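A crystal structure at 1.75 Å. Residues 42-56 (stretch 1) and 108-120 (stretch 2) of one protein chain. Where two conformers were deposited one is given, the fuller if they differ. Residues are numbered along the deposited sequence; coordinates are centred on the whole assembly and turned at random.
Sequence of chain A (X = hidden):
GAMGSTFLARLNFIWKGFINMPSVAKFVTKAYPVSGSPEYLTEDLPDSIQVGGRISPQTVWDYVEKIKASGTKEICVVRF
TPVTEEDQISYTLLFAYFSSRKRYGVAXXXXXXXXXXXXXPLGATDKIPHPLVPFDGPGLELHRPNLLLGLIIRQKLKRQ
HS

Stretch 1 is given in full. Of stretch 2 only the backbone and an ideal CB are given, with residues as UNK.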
ATOM      1  N   THR A  42      12.506   4.532  -4.031  1.00 41.73           N
ATOM      2  CA  THR A  42      13.021   3.820  -5.197  1.00 42.32           C
ATOM      3  C   THR A  42      13.993   2.716  -4.800  1.00 45.28           C
ATOM      4  O   THR A  42      14.020   1.647  -5.426  1.00 46.48           O
ATOM      5  CB  THR A  42      13.690   4.823  -6.128  1.00 43.43           C
ATOM      6  OG1 THR A  42      12.872   6.001  -6.201  1.00 50.99           O
ATOM      7  CG2 THR A  42      13.866   4.209  -7.513  1.00 44.97           C
ATOM      8  N   GLU A  43      14.783   2.943  -3.739  1.00 40.14           N
ATOM      9  CA  GLU A  43      15.755   1.957  -3.261  1.00 37.10           C
ATOM     10  C   GLU A  43      15.165   0.988  -2.260  1.00 41.00           C
ATOM     11  O   GLU A  43      15.724  -0.088  -2.045  1.00 42.32           O
ATOM     12  CB  GLU A  43      16.948   2.672  -2.586  1.00 42.38           C
ATOM     13  CG  GLU A  43      17.434   3.840  -3.385  1.00 50.20           C
ATOM     14  CD  GLU A  43      18.180   4.875  -2.553  1.00 55.95           C
ATOM     15  OE1 GLU A  43      18.727   4.541  -1.473  1.00 52.60           O
ATOM     16  OE2 GLU A  43      18.198   6.033  -2.997  1.00 59.47           O
ATOM     17  N   ASP A  44      14.056   1.340  -1.644  1.00 36.83           N
ATOM     18  CA  ASP A  44      13.506   0.564  -0.547  1.00 36.27           C
ATOM     19  C   ASP A  44      12.405  -0.404  -0.977  1.00 41.00           C
ATOM     20  O   ASP A  44      11.934  -1.178  -0.141  1.00 42.07           O
ATOM     21  CB  ASP A  44      12.913   1.522   0.500  1.00 35.11           C
ATOM     22  CG  ASP A  44      13.978   2.219   1.350  1.00 41.61           C
ATOM     23  OD1 ASP A  44      15.167   1.836   1.250  1.00 37.75           O
ATOM     24  OD2 ASP A  44      13.599   3.144   2.120  1.00 34.51           O
ATOM     25  N   LEU A  45      11.934  -0.325  -2.231  1.00 37.03           N
ATOM     26  CA  LEU A  45      10.904  -1.251  -2.699  1.00 34.20           C
ATOM     27  C   LEU A  45      11.535  -2.255  -3.650  1.00 38.17           C
ATOM     28  O   LEU A  45      12.379  -1.869  -4.478  1.00 38.63           O
ATOM     29  CB  LEU A  45       9.771  -0.504  -3.412  1.00 29.98           C
ATOM     30  CG  LEU A  45       8.944   0.371  -2.453  1.00 32.06           C
ATOM     31  CD1 LEU A  45       8.098   1.299  -3.241  1.00 32.31           C
ATOM     32  CD2 LEU A  45       8.082  -0.468  -1.452  1.00 33.90           C
ATOM     33  N   PRO A  46      11.197  -3.539  -3.517  1.00 35.35           N
ATOM     34  CA  PRO A  46      11.735  -4.556  -4.438  1.00 34.09           C
ATOM     35  C   PRO A  46      11.212  -4.340  -5.856  1.00 34.64           C
ATOM     36  O   PRO A  46      10.292  -3.546  -6.101  1.00 32.07           O
ATOM     37  CB  PRO A  46      11.235  -5.876  -3.850  1.00 35.03           C
ATOM     38  CG  PRO A  46       9.870  -5.471  -3.197  1.00 34.27           C
ATOM     39  CD  PRO A  46      10.103  -4.049  -2.658  1.00 37.77           C
ATOM     40  N   ASP A  47      11.826  -5.075  -6.818  1.00 29.38           N
ATOM     41  CA  ASP A  47      11.323  -5.068  -8.197  1.00 31.56           C
ATOM     42  C   ASP A  47       9.869  -5.542  -8.284  1.00 26.50           C
ATOM     43  O   ASP A  47       9.129  -5.137  -9.182  1.00 29.25           O
ATOM     44  CB  ASP A  47      12.189  -6.014  -9.089  1.00 26.61           C
ATOM     45  CG  ASP A  47      13.542  -5.430  -9.454  1.00 35.53           C
ATOM     46  OD1 ASP A  47      13.841  -4.286  -9.095  1.00 36.25           O
ATOM     47  OD2 ASP A  47      14.317  -6.150 -10.135  1.00 38.98           O
ATOM     48  N   SER A  48       9.495  -6.509  -7.466  1.00 28.91           N
ATOM     49  CA  SER A  48       8.170  -7.104  -7.474  1.00 29.60           C
ATOM     50  C   SER A  48       7.734  -7.203  -6.030  1.00 33.98           C
ATOM     51  O   SER A  48       8.396  -7.873  -5.241  1.00 32.24           O
ATOM     52  CB  SER A  48       8.163  -8.490  -8.119  1.00 32.74           C
ATOM     53  OG  SER A  48       6.862  -9.033  -8.000  1.00 37.09           O
ATOM     54  N   ILE A  49       6.667  -6.485  -5.678  1.00 28.72           N
ATOM     55  CA  ILE A  49       6.067  -6.588  -4.352  1.00 28.85           C
ATOM     56  C   ILE A  49       5.207  -7.834  -4.323  1.00 29.70           C
ATOM     57  O   ILE A  49       4.216  -7.910  -5.060  1.00 28.03           O
ATOM     58  CB  ILE A  49       5.206  -5.358  -4.040  1.00 27.06           C
ATOM     59  CG1 ILE A  49       6.059  -4.107  -4.050  1.00 29.46           C
ATOM     60  CG2 ILE A  49       4.423  -5.587  -2.685  1.00 28.69           C
ATOM     61  CD1 ILE A  49       5.244  -2.820  -3.984  1.00 29.99           C
ATOM     62  N   GLN A  50       5.574  -8.807  -3.472  1.00 27.34           N
ATOM     63  CA  GLN A  50       4.861 -10.078  -3.358  1.00 28.24           C
ATOM     64  C   GLN A  50       3.766  -9.936  -2.321  1.00 29.86           C
ATOM     65  O   GLN A  50       4.053  -9.718  -1.149  1.00 32.73           O
ATOM     66  CB  GLN A  50       5.788 -11.213  -2.913  1.00 33.19           C
ATOM     67  CG  GLN A  50       6.916 -11.457  -3.902  1.00 40.36           C
ATOM     68  CD  GLN A  50       6.412 -11.912  -5.272  1.00 46.13           C
ATOM     69  OE1 GLN A  50       5.446 -12.716  -5.396  1.00 46.54           O
ATOM     70  NE2 GLN A  50       7.056 -11.396  -6.313  1.00 39.43           N
ATOM     71  N   VAL A  51       2.523 -10.069  -2.738  1.00 27.38           N
ATOM     72  CA  VAL A  51       1.429  -9.978  -1.767  1.00 29.28           C
ATOM     73  C   VAL A  51       1.233 -11.363  -1.147  1.00 33.65           C
ATOM     74  O   VAL A  51       0.844 -12.318  -1.837  1.00 37.66           O
ATOM     75  CB  VAL A  51       0.151  -9.476  -2.438  1.00 28.93           C
ATOM     76  CG1 VAL A  51      -0.972  -9.322  -1.394  1.00 34.77           C
ATOM     77  CG2 VAL A  51       0.436  -8.185  -3.197  1.00 29.21           C
ATOM     78  N   GLY A  52       1.568 -11.485   0.122  1.00 29.72           N
ATOM     79  CA  GLY A  52       1.588 -12.725   0.860  1.00 32.49           C
ATOM     80  C   GLY A  52       0.341 -13.082   1.604  1.00 34.61           C
ATOM     81  O   GLY A  52       0.245 -14.191   2.133  1.00 36.43           O
ATOM     82  N   GLY A  53      -0.610 -12.168   1.729  1.00 31.04           N
ATOM     83  CA  GLY A  53      -1.763 -12.475   2.545  1.00 31.55           C
ATOM     84  C   GLY A  53      -2.674 -11.284   2.692  1.00 28.84           C
ATOM     85  O   GLY A  53      -2.509 -10.246   2.030  1.00 27.10           O
ATOM     86  N   ARG A  54      -3.636 -11.450   3.569  1.00 27.07           N
ATOM     87  CA  ARG A  54      -4.633 -10.418   3.748  1.00 27.27           C
ATOM     88  C   ARG A  54      -4.872 -10.194   5.226  1.00 28.54           C
ATOM     89  O   ARG A  54      -4.610 -11.065   6.076  1.00 33.88           O
ATOM     90  CB  ARG A  54      -5.933 -10.784   3.036  1.00 28.48           C
ATOM     91  CG  ARG A  54      -6.501 -12.079   3.526  1.00 32.86           C
ATOM     92  CD  ARG A  54      -7.557 -12.671   2.587  1.00 35.97           C
ATOM     93  NE  ARG A  54      -8.116 -13.872   3.209  1.00 42.26           N
ATOM     94  CZ  ARG A  54      -8.879 -14.762   2.578  1.00 48.60           C
ATOM     95  NH1 ARG A  54      -9.174 -14.606   1.291  1.00 42.11           N
ATOM     96  NH2 ARG A  54      -9.375 -15.806   3.247  1.00 46.36           N
ATOM     97  N   ILE A  55      -5.373  -9.009   5.544  1.00 26.03           N
ATOM     98  CA  ILE A  55      -5.469  -8.623   6.947  1.00 27.73           C
ATOM     99  C   ILE A  55      -6.683  -7.714   7.127  1.00 28.65           C
ATOM    100  O   ILE A  55      -7.051  -6.959   6.225  1.00 28.31           O
ATOM    101  CB  ILE A  55      -4.133  -7.941   7.373  1.00 27.44           C
ATOM    102  CG1 ILE A  55      -4.040  -7.753   8.907  1.00 28.64           C
ATOM    103  CG2 ILE A  55      -3.909  -6.602   6.602  1.00 25.20           C
ATOM    104  CD1 ILE A  55      -2.604  -7.250   9.370  1.00 28.78           C
ATOM    105  N   SER A  56      -7.300  -7.771   8.310  1.00 29.88           N
ATOM    106  CA  SER A  56      -8.444  -6.924   8.606  1.00 32.19           C
ATOM    107  C   SER A  56      -8.030  -5.452   8.708  1.00 27.12           C
ATOM    108  O   SER A  56      -6.972  -5.145   9.259  1.00 28.72           O
ATOM    109  CB  SER A  56      -9.072  -7.399   9.906  1.00 36.42           C
ATOM    110  OG  SER A  56      -9.634  -6.312  10.579  1.00 41.61           O
ATOM    111  N   UNK A 108       4.915  -9.470   1.529  1.00 29.67           N
ATOM    112  CA  UNK A 108       5.655 -10.519   2.222  1.00 34.23           C
ATOM    113  C   UNK A 108       7.170 -10.511   1.962  1.00 39.33           C
ATOM    114  O   UNK A 108       7.874 -11.352   2.527  1.00 38.95           O
ATOM    115  CB  UNK A 108       5.085 -11.880   1.816  1.00 34.23           C
ATOM    116  N   UNK A 109       7.687  -9.632   1.119  1.00 33.59           N
ATOM    117  CA  UNK A 109       9.113  -9.639   0.746  1.00 37.34           C
ATOM    118  C   UNK A 109       9.714  -8.257   0.931  1.00 41.79           C
ATOM    119  O   UNK A 109      10.398  -7.716   0.056  1.00 43.93           O
ATOM    120  CB  UNK A 109       9.296 -10.101  -0.701  1.00 37.34           C
ATOM    121  N   UNK A 110       9.474  -7.662   2.097  1.00 33.19           N
ATOM    122  CA  UNK A 110       9.910  -6.287   2.323  1.00 39.18           C
ATOM    123  C   UNK A 110      11.431  -6.168   2.311  1.00 37.34           C
ATOM    124  O   UNK A 110      12.159  -7.070   2.727  1.00 39.13           O
ATOM    125  CB  UNK A 110       9.358  -5.771   3.653  1.00 39.18           C
ATOM    126  N   UNK A 111      11.905  -5.007   1.902  1.00 37.38           N
ATOM    127  CA  UNK A 111      13.332  -4.803   2.049  1.00 44.73           C
ATOM    128  C   UNK A 111      13.650  -4.306   3.451  1.00 44.00           C
ATOM    129  O   UNK A 111      12.758  -3.987   4.258  1.00 39.04           O
ATOM    130  CB  UNK A 111      13.847  -3.817   0.999  1.00 44.73           C
ATOM    131  N   UNK A 112      14.957  -4.235   3.719  1.00 42.68           N
ATOM    132  CA  UNK A 112      15.462  -4.019   5.070  1.00 41.91           C
ATOM    133  C   UNK A 112      14.841  -2.788   5.725  1.00 42.54           C
ATOM    134  O   UNK A 112      14.504  -2.813   6.911  1.00 45.05           O
ATOM    135  CB  UNK A 112      16.985  -3.879   5.043  1.00 41.91           C
ATOM    136  N   UNK A 113      14.652  -1.712   4.971  1.00 36.64           N
ATOM    137  CA  UNK A 113      14.202  -0.483   5.592  1.00 41.65           C
ATOM    138  C   UNK A 113      12.695  -0.421   5.771  1.00 40.98           C
ATOM    139  O   UNK A 113      12.220   0.507   6.432  1.00 38.27           O
ATOM    140  CB  UNK A 113      14.669   0.714   4.761  1.00 41.65           C
ATOM    141  N   UNK A 114      11.917  -1.331   5.178  1.00 34.77           N
ATOM    142  CA  UNK A 114      10.479  -1.268   5.373  1.00 34.45           C
ATOM    143  C   UNK A 114      10.045  -2.388   6.314  1.00 30.43           C
ATOM    144  O   UNK A 114      10.240  -3.586   6.049  1.00 30.96           O
ATOM    145  CB  UNK A 114       9.743  -1.365   4.035  1.00 34.45           C
ATOM    146  N   UNK A 115       9.441  -1.959   7.417  1.00 30.52           N
ATOM    147  CA  UNK A 115       8.935  -2.875   8.428  1.00 32.12           C
ATOM    148  C   UNK A 115       7.674  -3.567   7.935  1.00 29.60           C
ATOM    149  O   UNK A 115       7.474  -4.760   8.192  1.00 30.16           O
ATOM    150  CB  UNK A 115       8.659  -2.133   9.737  1.00 32.12           C
ATOM    151  N   UNK A 116       6.790  -2.816   7.254  1.00 28.09           N
ATOM    152  CA  UNK A 116       5.488  -3.327   6.810  1.00 27.25           C
ATOM    153  C   UNK A 116       5.022  -2.552   5.589  1.00 27.68           C
ATOM    154  O   UNK A 116       5.307  -1.358   5.448  1.00 28.45           O
ATOM    155  CB  UNK A 116       4.450  -3.232   7.930  1.00 27.25           C
ATOM    156  N   UNK A 117       4.318  -3.241   4.711  1.00 24.17           N
ATOM    157  CA  UNK A 117       3.648  -2.565   3.613  1.00 23.66           C
ATOM    158  C   UNK A 117       2.286  -3.209   3.391  1.00 25.00           C
ATOM    159  O   UNK A 117       2.187  -4.429   3.224  1.00 26.53           O
ATOM    160  CB  UNK A 117       4.492  -2.617   2.338  1.00 23.66           C
ATOM    161  N   UNK A 118       1.244  -2.396   3.411  1.00 23.95           N
ATOM    162  CA  UNK A 118      -0.119  -2.878   3.198  1.00 23.32           C
ATOM    163  C   UNK A 118      -0.685  -2.270   1.928  1.00 25.12           C
ATOM    164  O   UNK A 118      -0.361  -1.132   1.568  1.00 27.00           O
ATOM    165  CB  UNK A 118      -1.012  -2.545   4.395  1.00 23.32           C
ATOM    166  N   UNK A 119      -1.549  -3.019   1.252  0.55 24.34           N
ATOM    167  CA  UNK A 119      -2.190  -2.571   0.021  0.55 23.13           C
ATOM    168  C   UNK A 119      -3.648  -2.351   0.320  0.55 24.69           C
ATOM    169  O   UNK A 119      -4.348  -3.305   0.672  0.55 24.15           O
ATOM    170  CB  UNK A 119      -2.005  -3.575  -1.118  0.55 23.13           C
ATOM    171  N   UNK A 120      -4.106  -1.115   0.133  1.00 25.07           N
ATOM    172  CA  UNK A 120      -5.410  -0.646   0.564  1.00 25.59           C
ATOM    173  C   UNK A 120      -6.263  -0.345  -0.670  1.00 24.58           C
ATOM    174  O   UNK A 120      -5.893   0.506  -1.476  1.00 26.59           O
ATOM    175  CB  UNK A 120      -5.279   0.589   1.457  1.00 25.59           C
TER

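Position 108 lies beside the strand 48-55, and its backbone N donates a hydrogen bond to Gln50 O (2.8 Å between the two atoms). The CB points toward stretch 1, 3.7 Å from Gly52 CA, where a CB on Gly52 would clash with it. Something small suits the spot. It is Ala108, whose CB rests on that glycine.

At 109 the CB again points toward stretch 1, close to Gln50 CG, and the nearby strand edge offers a carbonyl, Ser48 O, and an amide, Gln50 N. A side-chain amide could answer both; Asn is the short form, and Gln would need room for its extra carbon. Asn109, with chi1 p, does so: Asn109 ND2 donates to Ser48 O (2.8 Å) and Gln50 N donates to Asn109 OD1 (3.0 Å), so one amide group reads the strand edge as a neighbouring strand would.

At 110 the CB points away, so many polar residues would serve; it is Asn110.

Position 111 faces the end of the helix, its CB 3.5 Å from Asp44 O, with Leu45 and Pro46 beyond. A water links its N to Asp44 O; with Leu45 and Pro46 near, a long, flexible apolar chain suits. Met111 SD lies 3.7 Å from Pro46 N, and Met111 CE comes to 3.2 Å from Glu43 O.

Positions 111 to 114 form a type I turn, closed by 114 N donating to 111 O (2.9 Å). Position 112, sideways and clear of stretch 1, tolerates most polar chains and carries Lys112. At 113 the CB approaches the Asp44 carboxylate, so polar or basic residues look natural. Gln113 fits in being polar, but its end leads away from stretch 1; Gln113 CB lies 3.7 Å from Asp44 OD2, while a water joins its N to Asp44 OD1.

At 114 the CB points toward stretch 1, 4.7 Å from Asp44 O, so a small or beta-branched apolar residue would suit. Val114 CG1 lies 3.3 Å from Asp44 O.

Positions 115 and 116 are out of reach; they are Lys115 and Asp116.

At 117 the CB points toward Leu45 and Ile49 across a gap, calling for a long apolar chain. Met117, extended, puts SD 3.5 Å from Leu45 CD2 and CE 3.9 Å from Ile49 CD1.

At 118 the CB points sideways, 5.5 Å from Ile55 CG2; large apolar or aromatic residues could close in. Tyr118 CD1 lies 4.0 Å from Ile55 CG2.

Position 119 points toward Val51 from a distance, suiting a branched aliphatic; Leu119 CD2 reaches Val51 CG2 at 4.3 Å. Position 120, out of reach, is Ile120.

Stretch 2, residues 108-120: ANNMKQVKDMYLI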
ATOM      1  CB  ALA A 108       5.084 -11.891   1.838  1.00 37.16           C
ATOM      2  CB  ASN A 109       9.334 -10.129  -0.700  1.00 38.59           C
ATOM      3  CG  ASN A 109       8.768  -9.154  -1.746  1.00 39.44           C
ATOM      4  OD1 ASN A 109       7.751  -8.476  -1.485  1.00 34.39           O
ATOM      5  ND2 ASN A 109       9.426  -9.078  -2.926  1.00 32.17           N
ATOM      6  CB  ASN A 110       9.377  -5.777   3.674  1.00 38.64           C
ATOM      7  CG  ASN A 110       7.854  -5.694   3.686  1.00 36.32           C
ATOM      8  OD1 ASN A 110       7.261  -5.473   2.623  1.00 39.09           O
ATOM      9  ND2 ASN A 110       7.212  -5.903   4.865  1.00 34.02           N
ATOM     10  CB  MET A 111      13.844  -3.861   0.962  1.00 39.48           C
ATOM     11  CG  MET A 111      14.136  -4.707  -0.311  1.00 48.19           C
ATOM     12  SD  MET A 111      14.429  -3.777  -1.787  1.00 61.44           S
ATOM     13  CE  MET A 111      16.115  -3.179  -1.521  1.00 51.99           C
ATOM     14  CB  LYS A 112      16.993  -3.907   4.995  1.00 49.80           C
ATOM     15  CG  LYS A 112      17.713  -3.680   6.308  1.00 57.66           C
ATOM     16  CD  LYS A 112      19.191  -3.308   6.069  1.00 61.38           C
ATOM     17  CE  LYS A 112      19.945  -3.118   7.389  1.00 68.59           C
ATOM     18  NZ  LYS A 112      19.350  -2.045   8.264  1.00 70.84           N
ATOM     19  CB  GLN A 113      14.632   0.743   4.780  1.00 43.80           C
ATOM     20  CG  GLN A 113      16.113   1.114   4.907  1.00 52.44           C
ATOM     21  CD  GLN A 113      16.529   1.336   6.350  1.00 54.10           C
ATOM     22  OE1 GLN A 113      17.257   0.525   6.916  1.00 59.39           O
ATOM     23  NE2 GLN A 113      16.071   2.441   6.951  1.00 52.09           N
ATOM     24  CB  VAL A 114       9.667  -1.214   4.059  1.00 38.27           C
ATOM     25  CG1 VAL A 114      10.477  -0.973   2.859  1.00 34.12           C
ATOM     26  CG2 VAL A 114       8.611  -2.269   3.931  1.00 38.08           C
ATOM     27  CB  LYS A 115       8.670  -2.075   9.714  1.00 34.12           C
ATOM     28  CG  LYS A 115       8.302  -2.913  10.964  1.00 34.15           C
ATOM     29  CD  LYS A 115       7.966  -1.982  12.147  1.00 38.87           C
ATOM     30  CE  LYS A 115       8.034  -2.762  13.508  1.00 37.71           C
ATOM     31  NZ  LYS A 115       7.203  -3.968  13.400  1.00 37.07           N
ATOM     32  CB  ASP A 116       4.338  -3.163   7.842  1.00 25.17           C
ATOM     33  CG  ASP A 116       4.717  -3.596   9.239  1.00 34.16           C
ATOM     34  OD1 ASP A 116       5.143  -2.721  10.030  1.00 35.67           O
ATOM     35  OD2 ASP A 116       4.559  -4.784   9.528  1.00 32.02           O
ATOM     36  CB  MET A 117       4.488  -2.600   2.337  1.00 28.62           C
ATOM     37  CG  MET A 117       3.779  -1.864   1.196  1.00 31.61           C
ATOM     38  SD  MET A 117       5.003  -1.496  -0.097  1.00 38.90           S
ATOM     39  CE  MET A 117       4.018  -0.485  -1.156  1.00 38.97           C
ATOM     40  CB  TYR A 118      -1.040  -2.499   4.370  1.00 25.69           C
ATOM     41  CG  TYR A 118      -0.519  -3.091   5.679  1.00 26.81           C
ATOM     42  CD1 TYR A 118      -0.605  -4.465   5.906  1.00 25.36           C
ATOM     43  CD2 TYR A 118       0.121  -2.265   6.628  1.00 27.68           C
ATOM     44  CE1 TYR A 118      -0.075  -5.023   7.091  1.00 27.63           C
ATOM     45  CE2 TYR A 118       0.620  -2.795   7.826  1.00 25.40           C
ATOM     46  CZ  TYR A 118       0.536  -4.162   8.025  1.00 30.09           C
ATOM     47  OH  TYR A 118       1.045  -4.653   9.199  1.00 28.30           O
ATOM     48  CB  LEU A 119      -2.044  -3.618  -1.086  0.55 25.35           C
ATOM     49  CG  LEU A 119      -2.120  -3.283  -2.572  0.55 29.53           C
ATOM     50  CD1 LEU A 119      -0.954  -2.341  -3.060  0.55 25.80           C
ATOM     51  CD2 LEU A 119      -1.970  -4.636  -3.293  0.55 25.81           C
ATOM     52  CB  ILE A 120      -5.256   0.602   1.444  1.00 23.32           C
ATOM     53  CG1 ILE A 120      -4.557   0.203   2.746  1.00 30.10           C
ATOM     54  CG2 ILE A 120      -6.688   1.232   1.697  1.00 26.10           C
ATOM     55  CD1 ILE A 120      -4.219   1.423   3.661  1.00 31.62           C
TER
HETATM   56  O   HOH W   1      10.251  -3.290   0.708  1.00 36.96           O
HETATM   57  O   HOH W   2      15.830  -1.041   2.482  1.00 47.69           O
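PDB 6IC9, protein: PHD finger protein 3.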